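Local coordinates for protein proteolytically activated form of PPO4 Tyrosinase (Agaricus bisporus var. bisporus H97, PDB 4OUA) that oxidises monophenols and o-diphenols to reactive o-quinones with a pair of copper ions, the initial step in the synthesis of dark melanin pigments, at residues A[13-18]-A[281-286]; A[95-100]-A[126-131]. All coordinates share one frame; numbering follows the deposited sequence.

Interaction 1. Residues A[13-18]-A[281-286]; sequences KNRLDI and HHSNVD. With CU1 (copper (I) ion), chain D.
R15 faces D286 across a small buried contact that illustrates how an N-terminal segment can be tied to a metal-bearing helix through a loose charge pair whose members each have firmer partners of their own. R15 NH1 and D286 OD2 lie 3.8 Å apart, a long salt bridge in which the oxygen sits well out of the guanidinium plane, so no N-H points at it. The two side chains cross at about a right angle, with their flat groups turned 50° against each other. As for the firmer mates, R15 NH2 pairs with E98, while the carboxylate of D286 pairs through OD1 with R91 and receives on OD2 the hydroxyls of Y349 and Y351.

Van der Waals contact is slight. The R15 chain runs straight from CG to NE, with CD 3.7 Å from S283 OG and the guanidinium carried on toward D286. The S283 hydroxyl, set anti to its own backbone nitrogen (chi1 172°), hydrogen-bonds to Q128 O.

Metal coordination occupies another side of the same helical turn. H282 NE2 holds copper at 2.0 Å; H250 and H254 supply the other two nitrogens, and a water oxygen lies 2.3 Å from the CU atom. This is one half of the type 3 dicopper centre, in which each copper is held by three histidines.

Helix 277-295 thus turns H282 to the metal and S283 and D286 to R15. V94 of helix 86-109 touches both R15 and H282, V285 rests on helix 246-258, and strand 13-14 runs parallel to strand 349-350.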
loop_
_atom_site.group_PDB
_atom_site.type_symbol
_atom_site.label_atom_id
_atom_site.label_comp_id
_atom_site.label_asym_id
_atom_site.label_seq_id
_atom_site.Cartn_x
_atom_site.Cartn_y
_atom_site.Cartn_z
ATOM N N LYS A 13 5.164 6.888 -14.746
ATOM C CA LYS A 13 6.378 7.079 -13.959
ATOM C C LYS A 13 6.586 5.922 -12.985
ATOM O O LYS A 13 5.656 5.174 -12.685
ATOM C CB LYS A 13 6.324 8.405 -13.199
ATOM C CG LYS A 13 6.384 9.631 -14.093
ATOM C CD LYS A 13 7.618 9.603 -14.980
ATOM C CE LYS A 13 7.716 10.860 -15.827
ATOM N NZ LYS A 13 6.487 11.079 -16.641
ATOM N N ASN A 14 7.812 5.782 -12.494
ATOM C CA ASN A 14 8.150 4.680 -11.606
ATOM C C ASN A 14 7.913 4.983 -10.134
ATOM O O ASN A 14 8.140 6.100 -9.669
ATOM C CB ASN A 14 9.613 4.271 -11.799
ATOM C CG ASN A 14 9.830 3.463 -13.058
ATOM O OD1 ASN A 14 8.896 2.865 -13.592
ATOM N ND2 ASN A 14 11.067 3.434 -13.537
ATOM N N ARG A 15 7.446 3.973 -9.409
ATOM C CA ARG A 15 7.419 4.024 -7.960
ATOM C C ARG A 15 8.803 3.643 -7.455
ATOM O O ARG A 15 9.240 2.505 -7.624
ATOM C CB ARG A 15 6.351 3.087 -7.399
ATOM C CG ARG A 15 4.942 3.426 -7.855
ATOM C CD ARG A 15 3.931 2.416 -7.338
ATOM N NE ARG A 15 2.564 2.805 -7.665
ATOM C CZ ARG A 15 1.496 2.057 -7.411
ATOM N NH1 ARG A 15 1.638 0.874 -6.831
ATOM N NH2 ARG A 15 0.287 2.490 -7.742
ATOM N N LEU A 16 9.500 4.599 -6.855
ATOM C CA LEU A 16 10.886 4.388 -6.461
ATOM C C LEU A 16 11.009 3.573 -5.178
ATOM O O LEU A 16 10.081 3.513 -4.374
ATOM C CB LEU A 16 11.598 5.730 -6.285
ATOM C CG LEU A 16 11.594 6.665 -7.495
ATOM C CD1 LEU A 16 12.415 7.912 -7.205
ATOM C CD2 LEU A 16 12.117 5.949 -8.726
ATOM N N ASP A 17 12.163 2.936 -5.008
ATOM C CA ASP A 17 12.505 2.288 -3.752
ATOM C C ASP A 17 12.674 3.364 -2.686
ATOM O O ASP A 17 13.372 4.354 -2.908
ATOM C CB ASP A 17 13.785 1.460 -3.900
ATOM C CG ASP A 17 14.096 0.632 -2.667
ATOM O OD1 ASP A 17 14.483 1.218 -1.634
ATOM O OD2 ASP A 17 13.963 -0.607 -2.738
ATOM N N ILE A 18 12.033 3.174 -1.536
ATOM C CA ILE A 18 12.037 4.182 -0.479
ATOM C C ILE A 18 13.456 4.577 -0.065
ATOM O O ILE A 18 13.687 5.697 0.388
ATOM C CB ILE A 18 11.263 3.694 0.765
ATOM C CG1 ILE A 18 10.999 4.858 1.723
ATOM C CG2 ILE A 18 12.017 2.574 1.464
ATOM C CD1 ILE A 18 10.220 5.996 1.103
ATOM N N HIS A 281 4.175 -0.513 2.275
ATOM C CA HIS A 281 4.120 -1.968 2.265
ATOM C C HIS A 281 3.427 -2.480 1.010
ATOM O O HIS A 281 4.010 -3.229 0.226
ATOM C CB HIS A 281 3.391 -2.487 3.507
ATOM C CG HIS A 281 3.300 -3.980 3.575
ATOM N ND1 HIS A 281 2.267 -4.639 4.211
ATOM C CD2 HIS A 281 4.116 -4.944 3.087
ATOM C CE1 HIS A 281 2.458 -5.941 4.119
ATOM N NE2 HIS A 281 3.567 -6.154 3.434
ATOM N N HIS A 282 2.179 -2.067 0.827
ATOM C CA HIS A 282 1.351 -2.584 -0.254
ATOM C C HIS A 282 1.739 -2.016 -1.616
ATOM O O HIS A 282 1.268 -2.494 -2.649
ATOM C CB HIS A 282 -0.121 -2.310 0.041
ATOM C CG HIS A 282 -0.717 -3.262 1.029
ATOM N ND1 HIS A 282 -1.435 -4.377 0.649
ATOM C CD2 HIS A 282 -0.685 -3.280 2.383
ATOM C CE1 HIS A 282 -1.829 -5.032 1.726
ATOM N NE2 HIS A 282 -1.382 -4.391 2.792
ATOM N N SER A 283 2.632 -0.974 -1.630
ATOM C CA SER A 283 3.233 -0.531 -2.880
ATOM C C SER A 283 4.250 -1.572 -3.323
ATOM O O SER A 283 4.427 -1.823 -4.516
ATOM C CB SER A 283 3.901 0.835 -2.724
ATOM O OG SER A 283 4.639 1.169 -3.889
ATOM N N ASN A 284 4.912 -2.178 -2.342
ATOM C CA ASN A 284 5.886 -3.228 -2.594
ATOM C C ASN A 284 5.198 -4.564 -2.842
ATOM O O ASN A 284 5.683 -5.389 -3.615
ATOM C CB ASN A 284 6.863 -3.341 -1.423
ATOM C CG ASN A 284 7.953 -4.363 -1.669
ATOM O OD1 ASN A 284 8.830 -4.160 -2.509
ATOM N ND2 ASN A 284 7.910 -5.464 -0.927
ATOM N N VAL A 285 4.067 -4.771 -2.174
ATOM C CA VAL A 285 3.248 -5.950 -2.414
ATOM C C VAL A 285 2.770 -5.945 -3.858
ATOM O O VAL A 285 2.661 -6.994 -4.494
ATOM C CB VAL A 285 2.035 -6.008 -1.469
ATOM C CG1 VAL A 285 1.054 -7.081 -1.923
ATOM C CG2 VAL A 285 2.490 -6.253 -0.038
ATOM N N ASP A 286 2.495 -4.751 -4.372
ATOM C CA ASP A 286 2.062 -4.597 -5.751
ATOM C C ASP A 286 3.228 -4.825 -6.705
ATOM O O ASP A 286 3.040 -5.307 -7.821
ATOM C CB ASP A 286 1.458 -3.211 -5.973
ATOM C CG ASP A 286 0.811 -3.071 -7.334
ATOM O OD1 ASP A 286 -0.380 -3.421 -7.462
ATOM O OD2 ASP A 286 1.492 -2.610 -8.274
HETATM CU CU CU1 D . -2.052 -5.610 4.188
HETATM O O HOH W 1 -4.275 -6.032 4.364
#

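Interaction 2. Residues A[95-100]-A[126-131]; sequences SIYEQI and LRQPYW
R127, whose side chain crosses that of E98 obliquely, has its NH1 gripped by two backbone carbonyls, those of L126 and E124. The bond from R127 NH1 to L126 O measures 2.9 Å and is nearly straight at 163°; the acceptor lies in the guanidinium plane, although the nitrogen stands above the carbonyl plane. With NE hydrogen-bonded to N348 O as well, the guanidinium is fixed in rotation and ties its loop to the last turn of helix 116-125.

The contact belongs to the helical di-copper core of the tyrosinase family: it joins helix 86-109, which carries the copper ligand H90, to the irregular segment 126-131.

E98 makes the polar link. Its CG is anti to the backbone nitrogen (chi1 -179°) and the chain stays extended, delivering the carboxylate to the loop backbone. There Q128 N donates to E98 OE2 at 3.0 Å, although the position of that oxygen is less certain; E98 OE1 forms a salt bridge with R15. A leucine in place of E98 would probably leave R15 without its closer acidic mate and the amide N-H of Q128 without this acceptor.

Beside it, the amide end of Q128 approaches the edge of the Y97 ring, near its plane. Y97 also stacks on W279 of helix 277-295. One carbon before CD, E98 CG comes within 3.7 Å of Q128 N.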
loop_
_atom_site.group_PDB
_atom_site.type_symbol
_atom_site.label_atom_id
_atom_site.label_comp_id
_atom_site.label_asym_id
_atom_site.label_seq_id
_atom_site.Cartn_x
_atom_site.Cartn_y
_atom_site.Cartn_z
ATOM N N SER A 95 -3.739 2.780 -5.937
ATOM C CA SER A 95 -3.904 3.696 -7.059
ATOM C C SER A 95 -4.711 4.933 -6.680
ATOM O O SER A 95 -4.364 6.050 -7.068
ATOM C CB SER A 95 -4.571 2.981 -8.232
ATOM O OG SER A 95 -3.788 1.882 -8.652
ATOM N N ILE A 96 -5.790 4.732 -5.929
ATOM C CA ILE A 96 -6.612 5.853 -5.493
ATOM C C ILE A 96 -5.839 6.694 -4.487
ATOM O O ILE A 96 -5.922 7.923 -4.497
ATOM C CB ILE A 96 -7.943 5.388 -4.869
ATOM C CG1 ILE A 96 -8.832 6.595 -4.562
ATOM C CG2 ILE A 96 -7.697 4.566 -3.614
ATOM C CD1 ILE A 96 -9.135 7.448 -5.776
ATOM N N TYR A 97 -5.076 6.025 -3.629
ATOM C CA TYR A 97 -4.244 6.710 -2.647
ATOM C C TYR A 97 -3.170 7.543 -3.333
ATOM O O TYR A 97 -3.019 8.731 -3.053
ATOM C CB TYR A 97 -3.594 5.707 -1.696
ATOM C CG TYR A 97 -2.794 6.351 -0.589
ATOM C CD1 TYR A 97 -3.411 6.785 0.575
ATOM C CD2 TYR A 97 -1.420 6.522 -0.706
ATOM C CE1 TYR A 97 -2.684 7.373 1.594
ATOM C CE2 TYR A 97 -0.684 7.109 0.306
ATOM C CZ TYR A 97 -1.320 7.530 1.454
ATOM O OH TYR A 97 -0.587 8.115 2.460
ATOM N N GLU A 98 -2.425 6.902 -4.227
ATOM C CA GLU A 98 -1.393 7.571 -5.008
ATOM C C GLU A 98 -1.978 8.735 -5.802
ATOM O O GLU A 98 -1.349 9.785 -5.937
ATOM C CB GLU A 98 -0.715 6.576 -5.951
ATOM C CG GLU A 98 0.401 7.168 -6.787
ATOM C CD GLU A 98 0.977 6.172 -7.776
ATOM O OE1 GLU A 98 0.188 5.512 -8.488
ATOM O OE2 GLU A 98 2.217 6.046 -7.837
ATOM N N GLN A 99 -3.186 8.536 -6.322
ATOM C CA GLN A 99 -3.893 9.576 -7.061
ATOM C C GLN A 99 -4.187 10.782 -6.172
ATOM O O GLN A 99 -3.762 11.901 -6.465
ATOM C CB GLN A 99 -5.197 9.022 -7.643
ATOM C CG GLN A 99 -6.111 10.071 -8.254
ATOM C CD GLN A 99 -7.465 9.507 -8.640
ATOM O OE1 GLN A 99 -7.582 8.333 -8.991
ATOM N NE2 GLN A 99 -8.496 10.340 -8.567
ATOM N N ILE A 100 -4.915 10.543 -5.088
ATOM C CA ILE A 100 -5.269 11.596 -4.146
ATOM C C ILE A 100 -4.030 12.251 -3.550
ATOM O O ILE A 100 -3.998 13.465 -3.343
ATOM C CB ILE A 100 -6.148 11.056 -3.005
ATOM C CG1 ILE A 100 -7.500 10.594 -3.551
ATOM C CG2 ILE A 100 -6.338 12.114 -1.932
ATOM C CD1 ILE A 100 -8.269 11.682 -4.273
ATOM N N LEU A 126 5.540 12.289 -9.236
ATOM C CA LEU A 126 5.415 11.707 -7.904
ATOM C C LEU A 126 4.561 10.441 -7.902
ATOM O O LEU A 126 3.438 10.432 -8.405
ATOM C CB LEU A 126 4.827 12.725 -6.927
ATOM C CG LEU A 126 4.701 12.229 -5.485
ATOM C CD1 LEU A 126 6.055 11.782 -4.957
ATOM C CD2 LEU A 126 4.101 13.302 -4.595
ATOM N N ARG A 127 5.113 9.376 -7.329
ATOM C CA ARG A 127 4.415 8.103 -7.208
ATOM C C ARG A 127 4.676 7.501 -5.831
ATOM O O ARG A 127 5.631 7.879 -5.156
ATOM C CB ARG A 127 4.862 7.131 -8.303
ATOM C CG ARG A 127 4.612 7.610 -9.724
ATOM C CD ARG A 127 3.128 7.661 -10.044
ATOM N NE ARG A 127 2.889 7.925 -11.460
ATOM C CZ ARG A 127 2.876 9.138 -12.002
ATOM N NH1 ARG A 127 3.094 10.205 -11.247
ATOM N NH2 ARG A 127 2.649 9.286 -13.300
ATOM N N GLN A 128 3.832 6.563 -5.419
ATOM C CA GLN A 128 3.984 5.935 -4.111
ATOM C C GLN A 128 5.196 5.006 -4.066
ATOM O O GLN A 128 5.222 3.976 -4.739
ATOM C CB GLN A 128 2.718 5.160 -3.738
ATOM C CG GLN A 128 2.817 4.414 -2.413
ATOM C CD GLN A 128 3.105 5.333 -1.239
ATOM O OE1 GLN A 128 4.003 5.072 -0.437
ATOM N NE2 GLN A 128 2.337 6.410 -1.127
ATOM N N PRO A 129 6.208 5.371 -3.263
ATOM C CA PRO A 129 7.416 4.555 -3.093
ATOM C C PRO A 129 7.104 3.215 -2.435
ATOM O O PRO A 129 6.098 3.101 -1.734
ATOM C CB PRO A 129 8.298 5.418 -2.188
ATOM C CG PRO A 129 7.337 6.273 -1.438
ATOM C CD PRO A 129 6.229 6.569 -2.408
ATOM N N TYR A 130 7.952 2.217 -2.658
ATOM C CA TYR A 130 7.712 0.892 -2.098
ATOM C C TYR A 130 8.788 0.506 -1.093
ATOM O O TYR A 130 9.941 0.922 -1.204
ATOM C CB TYR A 130 7.626 -0.161 -3.209
ATOM C CG TYR A 130 8.899 -0.343 -4.007
ATOM C CD1 TYR A 130 9.917 -1.170 -3.550
ATOM C CD2 TYR A 130 9.078 0.301 -5.224
ATOM C CE1 TYR A 130 11.077 -1.341 -4.277
ATOM C CE2 TYR A 130 10.237 0.134 -5.958
ATOM C CZ TYR A 130 11.234 -0.688 -5.479
ATOM O OH TYR A 130 12.390 -0.859 -6.204
ATOM N N TRP A 131 8.388 -0.296 -0.114
ATOM C CA TRP A 131 9.276 -0.761 0.943
ATOM C C TRP A 131 9.754 -2.182 0.640
ATOM O O TRP A 131 9.052 -3.154 0.918
ATOM C CB TRP A 131 8.550 -0.699 2.289
ATOM C CG TRP A 131 9.330 -1.195 3.464
ATOM C CD1 TRP A 131 10.683 -1.342 3.558
ATOM C CD2 TRP A 131 8.791 -1.616 4.723
ATOM N NE1 TRP A 131 11.021 -1.828 4.799
ATOM C CE2 TRP A 131 9.876 -2.005 5.532
ATOM C CE3 TRP A 131 7.496 -1.703 5.242
ATOM C CZ2 TRP A 131 9.705 -2.471 6.831
ATOM C CZ3 TRP A 131 7.329 -2.167 6.532
ATOM C CH2 TRP A 131 8.427 -2.545 7.312
#

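In the fold
Both contacts are buried, about 8 Å from the centre of the chain, and together they show how neighbouring contacts are joined by bonds between their members. Interaction 1 brings a segment near the N-terminus to helix 277-295 across 263 residues, with a long charge pair and little surface; interaction 2 joins parts only 26 residues apart, buries nearly twice the area and relies on a carboxylate reaching backbone. The segments 13-18 and 126-131 are themselves linked, L16 O lying 3.0 Å from Y130 N in a probable hydrogen bond. Each contact touches a copper-bearing helix, but only interaction 1 contains a metal ligand; the Q128 side chain of interaction 2 stays about 8 Å from that of H282.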